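Local coordinates for protein inositol monophosphatase (Staphylococcus aureus, PDB 5DW8) that probably hydrolyses phosphate monoesters such as inositol monophosphate in a metal-dependent reaction and here binds adenosine-2'-monophosphate together with calcium ions, at residues 66-71 / 86-91; 49-54 / 72-77; 92-97 / 189-194; 153-158 / 255-260. All coordinates share one frame; numbering follows the deposited sequence.

Contact 1: 66-71 / 86-91; sequences PNHQVL and TVWVVD. With CA (calcium ion), chain E; CA (calcium ion), chain C.
Thr86 meets His68 where the two strands begin to pair: its CG2 lies over one face of the imidazole, 3.7 Å from the centroid, a CH-pi contact, while Tyr65 stacks on the same ring. The carbonyl of Thr86 takes the first backbone bond, from Gln69 N. Val87, on the face shared with Gln69 and Leu71, rests its CG2 4.0 Å from Gln69 CB. Trp88 turns to the other face. With its CG beside the backbone N (chi1 -58°), the indole reaches back along the strand, and NE1 gives a nearly straight hydrogen bond (168°) to His68 ND1 at 3.2 Å; the acceptor lies in the indole plane, the two rings meeting rim to rim. Its backbone N and O bond Gln69 O and Leu71 N, the latter at 2.7 Å. Val89 packs beside Leu71, CB to CB, and Val90 N closes the pairing on Leu71 O at 3.0 Å as Val90 CG1 touches Val70 CG1. Asp91 then leaves the pair to bridge two calcium ions, OD1 binding one at 2.3 Å and OD2 the other at 2.2 Å. A parallel edge pair of the large mixed sheet thus delivers a bridging aspartate to the metal centre, as in inositol monophosphatases.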
loop_
_atom_site.group_PDB
_atom_site.type_symbol
_atom_site.label_atom_id
_atom_site.label_comp_id
_atom_site.label_asym_id
_atom_site.label_seq_id
_atom_site.Cartn_x
_atom_site.Cartn_y
_atom_site.Cartn_z
ATOM N N PRO A 66 -15.588 25.151 25.392
ATOM C CA PRO A 66 -16.644 25.661 24.546
ATOM C C PRO A 66 -16.200 26.822 23.643
ATOM O O PRO A 66 -16.918 27.168 22.733
ATOM C CB PRO A 66 -17.696 26.133 25.560
ATOM C CG PRO A 66 -16.909 26.484 26.783
ATOM C CD PRO A 66 -15.796 25.478 26.815
ATOM N N ASN A 67 -15.058 27.435 23.955
ATOM C CA ASN A 67 -14.378 28.422 23.078
ATOM C C ASN A 67 -13.592 27.844 21.924
ATOM O O ASN A 67 -13.126 28.614 21.072
ATOM C CB ASN A 67 -13.354 29.237 23.878
ATOM C CG ASN A 67 -14.006 30.193 24.798
ATOM O OD1 ASN A 67 -14.015 30.004 26.015
ATOM N ND2 ASN A 67 -14.601 31.232 24.228
ATOM N N HIS A 68 -13.352 26.527 21.941
ATOM C CA HIS A 68 -12.449 25.937 20.938
ATOM C C HIS A 68 -13.250 25.819 19.679
ATOM O O HIS A 68 -14.395 25.416 19.714
ATOM C CB HIS A 68 -11.908 24.557 21.346
ATOM C CG HIS A 68 -10.855 24.605 22.415
ATOM N ND1 HIS A 68 -10.013 23.547 22.680
ATOM C CD2 HIS A 68 -10.509 25.587 23.287
ATOM C CE1 HIS A 68 -9.205 23.863 23.674
ATOM N NE2 HIS A 68 -9.480 25.098 24.060
ATOM N N GLN A 69 -12.655 26.201 18.579
ATOM C CA GLN A 69 -13.255 26.003 17.277
ATOM C C GLN A 69 -12.822 24.667 16.691
ATOM O O GLN A 69 -11.711 24.186 17.005
ATOM C CB GLN A 69 -12.781 27.073 16.310
ATOM C CG GLN A 69 -12.812 28.520 16.763
ATOM C CD GLN A 69 -13.046 29.412 15.572
ATOM O OE1 GLN A 69 -14.176 29.469 15.043
ATOM N NE2 GLN A 69 -11.980 30.079 15.101
ATOM N N VAL A 70 -13.672 24.129 15.789
ATOM C CA VAL A 70 -13.459 22.848 15.091
ATOM C C VAL A 70 -13.807 22.906 13.610
ATOM O O VAL A 70 -14.948 23.182 13.232
ATOM C CB VAL A 70 -14.346 21.761 15.660
ATOM C CG1 VAL A 70 -14.176 20.487 14.860
ATOM C CG2 VAL A 70 -14.046 21.565 17.150
ATOM N N LEU A 71 -12.821 22.599 12.773
ATOM C CA LEU A 71 -13.010 22.467 11.328
ATOM C C LEU A 71 -13.015 20.984 11.002
ATOM O O LEU A 71 -12.001 20.320 11.190
ATOM C CB LEU A 71 -11.875 23.166 10.597
ATOM C CG LEU A 71 -11.849 23.136 9.057
ATOM C CD1 LEU A 71 -13.086 23.753 8.430
ATOM C CD2 LEU A 71 -10.595 23.859 8.605
ATOM N N THR A 86 -8.046 28.452 19.624
ATOM C CA THR A 86 -7.652 27.074 19.492
ATOM C C THR A 86 -8.547 26.342 18.509
ATOM O O THR A 86 -9.782 26.316 18.649
ATOM C CB THR A 86 -7.667 26.383 20.850
ATOM O OG1 THR A 86 -6.697 27.031 21.684
ATOM C CG2 THR A 86 -7.325 24.913 20.681
ATOM N N VAL A 87 -7.907 25.752 17.509
ATOM C CA VAL A 87 -8.629 25.221 16.380
ATOM C C VAL A 87 -8.260 23.796 16.073
ATOM O O VAL A 87 -7.116 23.522 15.710
ATOM C CB VAL A 87 -8.324 26.073 15.159
ATOM C CG1 VAL A 87 -8.877 25.419 13.886
ATOM C CG2 VAL A 87 -8.872 27.472 15.386
ATOM N N TRP A 88 -9.242 22.911 16.183
ATOM C CA TRP A 88 -9.057 21.511 15.838
ATOM C C TRP A 88 -9.506 21.278 14.392
ATOM O O TRP A 88 -10.645 21.617 14.045
ATOM C CB TRP A 88 -9.888 20.602 16.734
ATOM C CG TRP A 88 -9.652 20.679 18.221
ATOM C CD1 TRP A 88 -9.750 21.785 19.018
ATOM C CD2 TRP A 88 -9.391 19.575 19.111
ATOM N NE1 TRP A 88 -9.540 21.446 20.332
ATOM C CE2 TRP A 88 -9.302 20.102 20.418
ATOM C CE3 TRP A 88 -9.174 18.197 18.920
ATOM C CZ2 TRP A 88 -9.030 19.311 21.518
ATOM C CZ3 TRP A 88 -8.893 17.421 20.001
ATOM C CH2 TRP A 88 -8.828 17.969 21.294
ATOM N N VAL A 89 -8.606 20.733 13.559
ATOM C CA VAL A 89 -8.960 20.329 12.201
ATOM C C VAL A 89 -8.858 18.833 12.097
ATOM O O VAL A 89 -7.782 18.228 12.262
ATOM C CB VAL A 89 -8.260 21.138 11.054
ATOM C CG1 VAL A 89 -7.017 21.872 11.511
ATOM C CG2 VAL A 89 -8.029 20.314 9.797
ATOM N N VAL A 90 -10.020 18.230 11.871
ATOM C CA VAL A 90 -10.152 16.811 12.032
ATOM C C VAL A 90 -10.778 16.164 10.827
ATOM O O VAL A 90 -11.662 16.740 10.183
ATOM C CB VAL A 90 -10.903 16.452 13.348
ATOM C CG1 VAL A 90 -11.654 17.646 13.897
ATOM C CG2 VAL A 90 -11.834 15.243 13.197
ATOM N N ASP A 91 -10.302 14.969 10.523
ATOM C CA ASP A 91 -10.940 14.116 9.513
ATOM C C ASP A 91 -11.234 12.812 10.200
ATOM O O ASP A 91 -10.312 12.142 10.624
ATOM C CB ASP A 91 -10.005 13.864 8.342
ATOM C CG ASP A 91 -10.646 13.006 7.266
ATOM O OD1 ASP A 91 -11.823 12.595 7.447
ATOM O OD2 ASP A 91 -9.959 12.737 6.232
HETATM CA CA CA E . -10.163 12.784 3.992
HETATM CA CA CA C . -12.791 11.583 5.664
#

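Contact 2: 49-54 / 72-77; sequences VDKATE and GEEGHG
Residues 49-54 form a kinked part of helix 44-64, which faces a type I beta turn running from Gly72 to Gly75, with Lys51 and Glu74 the nearest pair at 6.3 Å between CA atoms. Glu54 carries the contact. It points CG away from its own amide nitrogen (chi1 -161°) and stays extended beyond, reaching straight out from the helix to the turn. There OE1 accepts the N-H of Glu74 at 2.6 Å on the syn side of the carboxylate, 17° out of its plane. A side chain of the helix therefore holds the backbone of the turn that follows edge strand 69-72, joining two parts of the metal-dependent phosphatase fold beside the calcium site. One turn earlier on the helix, the carboxylate of Asp50 comes close to those of Glu73 and Glu74, although the exact placing of the glutamate oxygens is doubtful; the Glu73 side chain lies beside a calcium ion. On the outer side Lys51 bends across Glu74 at about a right angle, its CE 3.4 Å from Glu74 CG, while NZ makes a long salt bridge of 3.7 Å to Glu74 OE2. His76 bonds through NE2 to Asp55 and stacks on Phe58, fixing its ring beside the helix.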
loop_
_atom_site.group_PDB
_atom_site.type_symbol
_atom_site.label_atom_id
_atom_site.label_comp_id
_atom_site.label_asym_id
_atom_site.label_seq_id
_atom_site.Cartn_x
_atom_site.Cartn_y
_atom_site.Cartn_z
ATOM N N VAL A 49 -20.887 6.646 11.115
ATOM C CA VAL A 49 -19.487 6.338 11.492
ATOM C C VAL A 49 -18.615 7.567 11.255
ATOM O O VAL A 49 -18.091 8.109 12.189
ATOM C CB VAL A 49 -18.857 5.119 10.752
ATOM C CG1 VAL A 49 -17.391 4.950 11.143
ATOM C CG2 VAL A 49 -19.608 3.850 11.086
ATOM N N ASP A 50 -18.474 7.981 10.004
ATOM C CA ASP A 50 -17.888 9.265 9.692
ATOM C C ASP A 50 -18.578 10.381 10.448
ATOM O O ASP A 50 -17.947 11.140 11.171
ATOM C CB ASP A 50 -18.019 9.551 8.200
ATOM C CG ASP A 50 -16.747 10.018 7.611
ATOM O OD1 ASP A 50 -15.994 10.695 8.353
ATOM O OD2 ASP A 50 -16.504 9.694 6.425
ATOM N N LYS A 51 -19.889 10.432 10.263
ATOM C CA LYS A 51 -20.751 11.423 10.873
ATOM C C LYS A 51 -20.744 11.236 12.377
ATOM O O LYS A 51 -20.546 12.191 13.122
ATOM C CB LYS A 51 -22.166 11.260 10.336
ATOM C CG LYS A 51 -23.077 12.454 10.548
ATOM C CD LYS A 51 -23.806 12.833 9.259
ATOM C CE LYS A 51 -22.865 13.467 8.202
ATOM N NZ LYS A 51 -23.460 13.512 6.829
ATOM N N ALA A 52 -20.920 9.994 12.826
ATOM C CA ALA A 52 -21.030 9.719 14.261
ATOM C C ALA A 52 -19.724 10.029 14.975
ATOM O O ALA A 52 -19.744 10.438 16.128
ATOM C CB ALA A 52 -21.457 8.277 14.508
ATOM N N THR A 53 -18.596 9.866 14.273
ATOM C CA THR A 53 -17.265 10.024 14.849
ATOM C C THR A 53 -16.857 11.472 15.010
ATOM O O THR A 53 -16.242 11.836 16.019
ATOM C CB THR A 53 -16.196 9.310 14.012
ATOM O OG1 THR A 53 -16.496 7.920 13.976
ATOM C CG2 THR A 53 -14.818 9.475 14.642
ATOM N N GLU A 54 -17.159 12.276 14.003
ATOM C CA GLU A 54 -16.893 13.693 14.062
ATOM C C GLU A 54 -17.806 14.306 15.061
ATOM O O GLU A 54 -17.434 15.268 15.708
ATOM C CB GLU A 54 -17.151 14.371 12.736
ATOM C CG GLU A 54 -16.462 15.721 12.641
ATOM C CD GLU A 54 -16.465 16.280 11.224
ATOM O OE1 GLU A 54 -15.729 15.771 10.340
ATOM O OE2 GLU A 54 -17.206 17.241 10.986
ATOM N N GLY A 72 -14.150 20.457 10.540
ATOM C CA GLY A 72 -14.283 19.032 10.227
ATOM C C GLY A 72 -14.497 18.716 8.755
ATOM O O GLY A 72 -14.985 19.546 8.019
ATOM N N GLU A 73 -14.087 17.508 8.350
ATOM C CA GLU A 73 -14.440 16.893 7.085
ATOM C C GLU A 73 -15.948 16.855 6.983
ATOM O O GLU A 73 -16.493 17.125 5.946
ATOM C CB GLU A 73 -13.891 15.443 7.005
ATOM C CG GLU A 73 -14.168 14.688 5.705
ATOM C CD GLU A 73 -15.505 13.920 5.675
ATOM O OE1 GLU A 73 -15.961 13.491 6.765
ATOM O OE2 GLU A 73 -16.118 13.755 4.565
ATOM N N GLU A 74 -16.625 16.523 8.066
ATOM C CA GLU A 74 -18.084 16.367 7.984
ATOM C C GLU A 74 -18.867 17.652 8.074
ATOM O O GLU A 74 -20.054 17.609 8.345
ATOM C CB GLU A 74 -18.606 15.358 9.044
ATOM C CG GLU A 74 -19.631 14.385 8.490
ATOM C CD GLU A 74 -19.126 13.650 7.243
ATOM O OE1 GLU A 74 -17.985 13.117 7.278
ATOM O OE2 GLU A 74 -19.862 13.634 6.223
ATOM N N GLY A 75 -18.221 18.793 7.875
ATOM C CA GLY A 75 -18.940 20.067 7.811
ATOM C C GLY A 75 -18.755 21.064 8.946
ATOM O O GLY A 75 -18.977 22.241 8.724
ATOM N N HIS A 76 -18.354 20.639 10.152
ATOM C CA HIS A 76 -18.220 21.582 11.275
ATOM C C HIS A 76 -17.188 22.649 10.916
ATOM O O HIS A 76 -16.095 22.330 10.415
ATOM C CB HIS A 76 -17.758 20.899 12.585
ATOM C CG HIS A 76 -18.681 19.845 13.093
ATOM N ND1 HIS A 76 -19.614 20.087 14.076
ATOM C CD2 HIS A 76 -18.792 18.533 12.790
ATOM C CE1 HIS A 76 -20.289 18.975 14.325
ATOM N NE2 HIS A 76 -19.798 18.011 13.566
ATOM N N GLY A 77 -17.519 23.910 11.194
ATOM C CA GLY A 77 -16.564 25.009 11.066
ATOM C C GLY A 77 -16.163 25.460 9.672
ATOM O O GLY A 77 -15.086 26.048 9.489
#

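Contact 3: 92-97 / 189-194; sequences PIDGTL and YGSAAL. With CA (calcium ion), chain C; 2AM (adenosine-2'-monophosphate), chain D.
Asp94 OD2 is gripped by two donors from the start of helix 192-200. The N-H of Ala193 meets it nearly end-on along the C-O bond, at 2.8 Å and almost straight (174°), while Ser191 OG gives a second bond of 3.0 Å from above the carboxylate plane. Ser191 holds the N-cap position, and its first torsion (chi1 173°) swings the hydroxyl to the far side from its own N, across to Asp94. OD2 therefore sits right at the N-terminus of that helix. The other oxygen, OD1, turns to the ligand and accepts the ribose hydroxyl O3' of adenosine-2'-monophosphate at 2.6 Å; it also lies close to the second calcium ion of the site. That same hydroxyl oxygen receives the N-H of Ala192 at 3.0 Å, so one carboxylate and one helix start fix the sugar between them. Backbone N-H groups of residues 95 and 96 hold the phosphate. Residues 92-97 hold the turn and helix start of the D-P-I-D-G-T signature of the inositol monophosphatase family: Gly95 N bonds O1P at 2.7 Å and Thr96 N adds a second bond at the N-terminus of helix 96-102. Ile93 binds a calcium ion through its carbonyl O, at 2.3 Å, the ion to which phosphate O3P and Asp91 OD1 also bind. Gly95 adopts a positive phi (99°), and its CA lies 3.5 Å from Gly190 O in a weak CA-H...O contact. Tyr189 faces the second subunit, where its hydroxyl bonds Gln102 of that chain.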
loop_
_atom_site.group_PDB
_atom_site.type_symbol
_atom_site.label_atom_id
_atom_site.label_comp_id
_atom_site.label_asym_id
_atom_site.label_seq_id
_atom_site.Cartn_x
_atom_site.Cartn_y
_atom_site.Cartn_z
ATOM N N PRO A 92 -12.513 12.449 10.349
ATOM C CA PRO A 92 -12.665 11.356 11.272
ATOM C C PRO A 92 -12.243 10.087 10.601
ATOM O O PRO A 92 -11.711 9.243 11.280
ATOM C CB PRO A 92 -14.154 11.375 11.637
ATOM C CG PRO A 92 -14.728 12.565 10.993
ATOM C CD PRO A 92 -13.816 12.900 9.844
ATOM N N ILE A 93 -12.468 9.951 9.288
ATOM C CA ILE A 93 -11.907 8.831 8.523
ATOM C C ILE A 93 -11.175 9.254 7.227
ATOM O O ILE A 93 -11.798 9.532 6.194
ATOM C CB ILE A 93 -12.970 7.759 8.192
ATOM C CG1 ILE A 93 -13.498 7.112 9.476
ATOM C CG2 ILE A 93 -12.384 6.650 7.314
ATOM C CD1 ILE A 93 -14.822 7.654 9.938
ATOM N N ASP A 94 -9.847 9.293 7.295
ATOM C CA ASP A 94 -9.045 9.379 6.104
ATOM C C ASP A 94 -8.831 7.983 5.554
ATOM O O ASP A 94 -8.257 7.134 6.237
ATOM C CB ASP A 94 -7.705 10.037 6.393
ATOM C CG ASP A 94 -7.041 10.542 5.138
ATOM O OD1 ASP A 94 -7.746 11.025 4.253
ATOM O OD2 ASP A 94 -5.822 10.418 5.023
ATOM N N GLY A 95 -9.297 7.773 4.316
ATOM C CA GLY A 95 -9.278 6.469 3.633
ATOM C C GLY A 95 -10.628 5.774 3.712
ATOM O O GLY A 95 -10.711 4.640 4.137
ATOM N N THR A 96 -11.689 6.447 3.280
ATOM C CA THR A 96 -13.058 5.881 3.335
ATOM C C THR A 96 -13.170 4.648 2.486
ATOM O O THR A 96 -13.755 3.653 2.914
ATOM C CB THR A 96 -14.204 6.855 2.889
ATOM O OG1 THR A 96 -13.959 7.385 1.569
ATOM C CG2 THR A 96 -14.363 7.990 3.866
ATOM N N LEU A 97 -12.624 4.702 1.279
ATOM C CA LEU A 97 -12.668 3.529 0.450
ATOM C C LEU A 97 -11.987 2.372 1.123
ATOM O O LEU A 97 -12.567 1.302 1.181
ATOM C CB LEU A 97 -12.064 3.778 -0.914
ATOM C CG LEU A 97 -12.896 4.723 -1.761
ATOM C CD1 LEU A 97 -12.156 4.921 -3.051
ATOM C CD2 LEU A 97 -14.325 4.262 -2.026
ATOM N N TYR A 189 -1.199 3.982 -1.078
ATOM C CA TYR A 189 -1.876 3.329 0.051
ATOM C C TYR A 189 -3.324 3.779 0.277
ATOM O O TYR A 189 -4.071 3.095 0.969
ATOM C CB TYR A 189 -1.047 3.457 1.341
ATOM C CG TYR A 189 0.299 2.831 1.224
ATOM C CD1 TYR A 189 0.433 1.496 0.885
ATOM C CD2 TYR A 189 1.458 3.554 1.486
ATOM C CE1 TYR A 189 1.674 0.901 0.806
ATOM C CE2 TYR A 189 2.716 2.966 1.404
ATOM C CZ TYR A 189 2.817 1.646 1.043
ATOM O OH TYR A 189 4.059 1.035 0.961
ATOM N N GLY A 190 -3.719 4.917 -0.289
ATOM C CA GLY A 190 -5.118 5.359 -0.251
ATOM C C GLY A 190 -5.527 6.132 0.996
ATOM O O GLY A 190 -6.703 6.275 1.267
ATOM N N SER A 191 -4.552 6.622 1.750
ATOM C CA SER A 191 -4.784 7.499 2.889
ATOM C C SER A 191 -3.663 8.503 2.941
ATOM O O SER A 191 -2.520 8.130 3.177
ATOM C CB SER A 191 -4.795 6.700 4.179
ATOM O OG SER A 191 -4.864 7.540 5.316
ATOM N N ALA A 192 -4.001 9.783 2.722
ATOM C CA ALA A 192 -3.012 10.892 2.712
ATOM C C ALA A 192 -2.359 11.126 4.057
ATOM O O ALA A 192 -1.177 11.459 4.115
ATOM C CB ALA A 192 -3.645 12.203 2.240
ATOM N N ALA A 193 -3.127 11.016 5.123
ATOM C CA ALA A 193 -2.566 11.225 6.455
ATOM C C ALA A 193 -1.535 10.133 6.795
ATOM O O ALA A 193 -0.440 10.417 7.215
ATOM C CB ALA A 193 -3.682 11.246 7.478
ATOM N N LEU A 194 -1.882 8.880 6.582
ATOM C CA LEU A 194 -0.932 7.794 6.818
ATOM C C LEU A 194 0.281 7.883 5.888
ATOM O O LEU A 194 1.385 7.565 6.311
ATOM C CB LEU A 194 -1.613 6.423 6.656
ATOM C CG LEU A 194 -2.582 6.010 7.760
ATOM C CD1 LEU A 194 -3.173 4.655 7.446
ATOM C CD2 LEU A 194 -1.892 6.008 9.134
HETATM CA CA CA C . -12.791 11.583 5.664
HETATM P P 2AM D . -11.020 10.606 2.312
HETATM O O1P 2AM D . -10.581 9.060 2.359
HETATM O O2P 2AM D . -12.036 10.724 1.045
HETATM O O3P 2AM D . -11.614 10.972 3.627
HETATM C "C5'" 2AM D . -7.646 9.164 -1.302
HETATM O "O5'" 2AM D . -6.643 8.173 -1.584
HETATM C "C4'" 2AM D . -6.987 10.154 -0.350
HETATM O "O4'" 2AM D . -7.165 11.532 -0.829
HETATM C "C3'" 2AM D . -7.661 10.136 1.002
HETATM O "O3'" 2AM D . -6.736 10.675 1.934
HETATM C "C2'" 2AM D . -8.868 11.053 0.697
HETATM O "O2'" 2AM D . -9.651 11.458 1.866
HETATM C "C1'" 2AM D . -8.143 12.209 0.040
HETATM N N9 2AM D . -9.029 13.123 -0.765
HETATM C C8 2AM D . -9.076 14.456 -0.645
HETATM N N7 2AM D . -9.950 14.938 -1.531
HETATM C C5 2AM D . -10.451 13.900 -2.206
HETATM C C6 2AM D . -11.360 13.842 -3.192
HETATM N N6 2AM D . -11.870 15.007 -3.587
HETATM N N1 2AM D . -11.733 12.673 -3.763
HETATM C C2 2AM D . -11.150 11.485 -3.295
HETATM N N3 2AM D . -10.199 11.574 -2.255
HETATM C C4 2AM D . -9.879 12.776 -1.735
#

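Contact 4: 153-158 / 255-260; sequences SNLRQS and HQEISN
Glu257 reaches the loop before strand 159-161 with a nearly straight side chain: CG is anti to the backbone N (chi1 -154°), and the chain stays extended past it, so the carboxylate stands well clear of helix 252-263. OE1 accepts the N-H of Leu155 at 2.9 Å, met on the syn side but 35° out of the carboxylate plane. OE2 lies alongside Leu155 CB and receives a water that in turn accepts from Arg156 N, 2.9 Å away. One carboxylate thus takes up two successive backbone N-H groups at the start of the short 3-10 turn 155-156, one directly and one through water. This joins the connecting loop to a helix beside the five-stranded sheet, in the half of the inositol monophosphatase fold remote from the calcium ions. The first torsion of Leu155 (chi1 174°) turns the branch away from the carboxylate, toward Ile258; CD1 comes within 4.4 Å of Ile258 CD1, and Ile179 of helix 172-182 touches both residues. On the outer side Asn154 and Gln157 pair their amides, Asn154 ND2 giving a bond of 3.1 Å to Gln157 OE1. Arg156 runs out along the surface to a salt bridge with Asp182.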
loop_
_atom_site.group_PDB
_atom_site.type_symbol
_atom_site.label_atom_id
_atom_site.label_comp_id
_atom_site.label_asym_id
_atom_site.label_seq_id
_atom_site.Cartn_x
_atom_site.Cartn_y
_atom_site.Cartn_z
ATOM N N SER A 153 17.611 11.978 0.448
ATOM C CA SER A 153 17.791 11.014 -0.654
ATOM C C SER A 153 17.621 11.629 -2.046
ATOM O O SER A 153 17.071 12.684 -2.215
ATOM C CB SER A 153 16.825 9.831 -0.529
ATOM O OG SER A 153 15.462 10.241 -0.565
ATOM N N ASN A 154 18.152 10.930 -3.038
ATOM C CA ASN A 154 17.970 11.265 -4.424
ATOM C C ASN A 154 16.641 10.620 -4.847
ATOM O O ASN A 154 16.281 9.570 -4.328
ATOM C CB ASN A 154 19.116 10.668 -5.270
ATOM C CG ASN A 154 20.486 11.241 -4.944
ATOM O OD1 ASN A 154 20.706 12.435 -4.952
ATOM N ND2 ASN A 154 21.433 10.354 -4.696
ATOM N N LEU A 155 15.920 11.232 -5.783
ATOM C CA LEU A 155 14.738 10.615 -6.349
ATOM C C LEU A 155 15.044 9.210 -6.898
ATOM O O LEU A 155 14.222 8.303 -6.808
ATOM C CB LEU A 155 14.217 11.480 -7.492
ATOM C CG LEU A 155 13.053 10.964 -8.324
ATOM C CD1 LEU A 155 11.874 10.639 -7.423
ATOM C CD2 LEU A 155 12.686 12.018 -9.347
ATOM N N ARG A 156 16.223 9.039 -7.480
ATOM C CA ARG A 156 16.597 7.774 -8.095
ATOM C C ARG A 156 16.783 6.630 -7.115
ATOM O O ARG A 156 16.673 5.480 -7.544
ATOM C CB ARG A 156 17.887 7.921 -8.902
ATOM C CG ARG A 156 17.612 8.552 -10.233
ATOM C CD ARG A 156 18.732 8.302 -11.228
ATOM N NE ARG A 156 18.396 8.866 -12.533
ATOM C CZ ARG A 156 18.431 10.171 -12.811
ATOM N NH1 ARG A 156 18.799 11.087 -11.880
ATOM N NH2 ARG A 156 18.098 10.567 -14.041
ATOM N N GLN A 157 17.115 6.908 -5.848
ATOM C CA GLN A 157 16.956 5.866 -4.820
ATOM C C GLN A 157 15.774 6.058 -3.882
ATOM O O GLN A 157 15.865 5.661 -2.707
ATOM C CB GLN A 157 18.219 5.683 -3.982
ATOM C CG GLN A 157 19.473 5.277 -4.776
ATOM C CD GLN A 157 20.515 6.390 -4.858
ATOM O OE1 GLN A 157 20.361 7.453 -4.248
ATOM N NE2 GLN A 157 21.591 6.147 -5.607
ATOM N N SER A 158 14.668 6.634 -4.373
ATOM C CA SER A 158 13.515 6.891 -3.507
ATOM C C SER A 158 12.268 6.141 -3.924
ATOM O O SER A 158 12.047 5.911 -5.113
ATOM C CB SER A 158 13.182 8.382 -3.442
ATOM O OG SER A 158 14.287 9.127 -2.989
ATOM N N HIS A 255 12.636 16.588 -2.054
ATOM C CA HIS A 255 11.619 17.608 -2.259
ATOM C C HIS A 255 12.188 18.720 -3.134
ATOM O O HIS A 255 11.553 19.170 -4.076
ATOM C CB HIS A 255 11.206 18.162 -0.905
ATOM C CG HIS A 255 10.010 19.061 -0.946
ATOM N ND1 HIS A 255 10.094 20.405 -1.219
ATOM C CD2 HIS A 255 8.703 18.816 -0.694
ATOM C CE1 HIS A 255 8.891 20.940 -1.176
ATOM N NE2 HIS A 255 8.030 19.999 -0.848
ATOM N N GLN A 256 13.392 19.157 -2.777
ATOM C CA GLN A 256 14.200 20.149 -3.513
ATOM C C GLN A 256 14.420 19.642 -4.948
ATOM O O GLN A 256 14.156 20.337 -5.927
ATOM C CB GLN A 256 15.520 20.331 -2.721
ATOM C CG GLN A 256 16.712 21.082 -3.346
ATOM C CD GLN A 256 18.046 20.631 -2.701
ATOM O OE1 GLN A 256 18.092 20.123 -1.546
ATOM N NE2 GLN A 256 19.129 20.776 -3.451
ATOM N N GLU A 257 14.809 18.371 -5.038
ATOM C CA GLU A 257 14.964 17.694 -6.328
ATOM C C GLU A 257 13.700 17.585 -7.187
ATOM O O GLU A 257 13.755 17.932 -8.350
ATOM C CB GLU A 257 15.586 16.315 -6.147
ATOM C CG GLU A 257 16.320 15.885 -7.387
ATOM C CD GLU A 257 16.631 14.428 -7.376
ATOM O OE1 GLU A 257 16.965 13.880 -6.286
ATOM O OE2 GLU A 257 16.542 13.835 -8.463
ATOM N N ILE A 258 12.586 17.092 -6.640
ATOM C CA ILE A 258 11.333 16.994 -7.409
ATOM C C ILE A 258 10.788 18.369 -7.873
ATOM O O ILE A 258 10.367 18.517 -9.036
ATOM C CB ILE A 258 10.235 16.214 -6.644
ATOM C CG1 ILE A 258 10.676 14.766 -6.413
ATOM C CG2 ILE A 258 8.907 16.182 -7.415
ATOM C CD1 ILE A 258 9.719 13.972 -5.560
ATOM N N SER A 259 10.815 19.375 -6.994
ATOM C CA SER A 259 10.362 20.736 -7.366
ATOM C C SER A 259 11.279 21.392 -8.388
ATOM O O SER A 259 10.828 21.869 -9.419
ATOM C CB SER A 259 10.257 21.648 -6.136
ATOM O OG SER A 259 9.056 22.427 -6.156
ATOM N N ASN A 260 12.576 21.393 -8.117
ATOM C CA ASN A 260 13.508 22.142 -8.927
ATOM C C ASN A 260 13.603 21.581 -10.331
ATOM O O ASN A 260 13.700 22.325 -11.301
HETATM O O HOH W 1 18.024 11.152 -8.375
#

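How the contacts relate
Contact 3 is fully buried near the middle of the chain, whereas contacts 1, 2 and 4 are partly buried and lie farther out. Contacts 1 and 2 are joined directly: strand 69-72 of the first runs into the turn of the second, and Val90 O probably bonds Glu73 N. Contact 3 follows directly on from strand 86-91 and shares a calcium ion with contact 1, while Pro92 packs against Asp50, Thr53 and Glu54 of contact 2. Contact 4 stands apart, with nearest atoms about 11 Å from contact 3. Strand pairing, clustered carboxylates, ligand-binding helix ends and a single carboxylate on a surface loop distinguish them in turn.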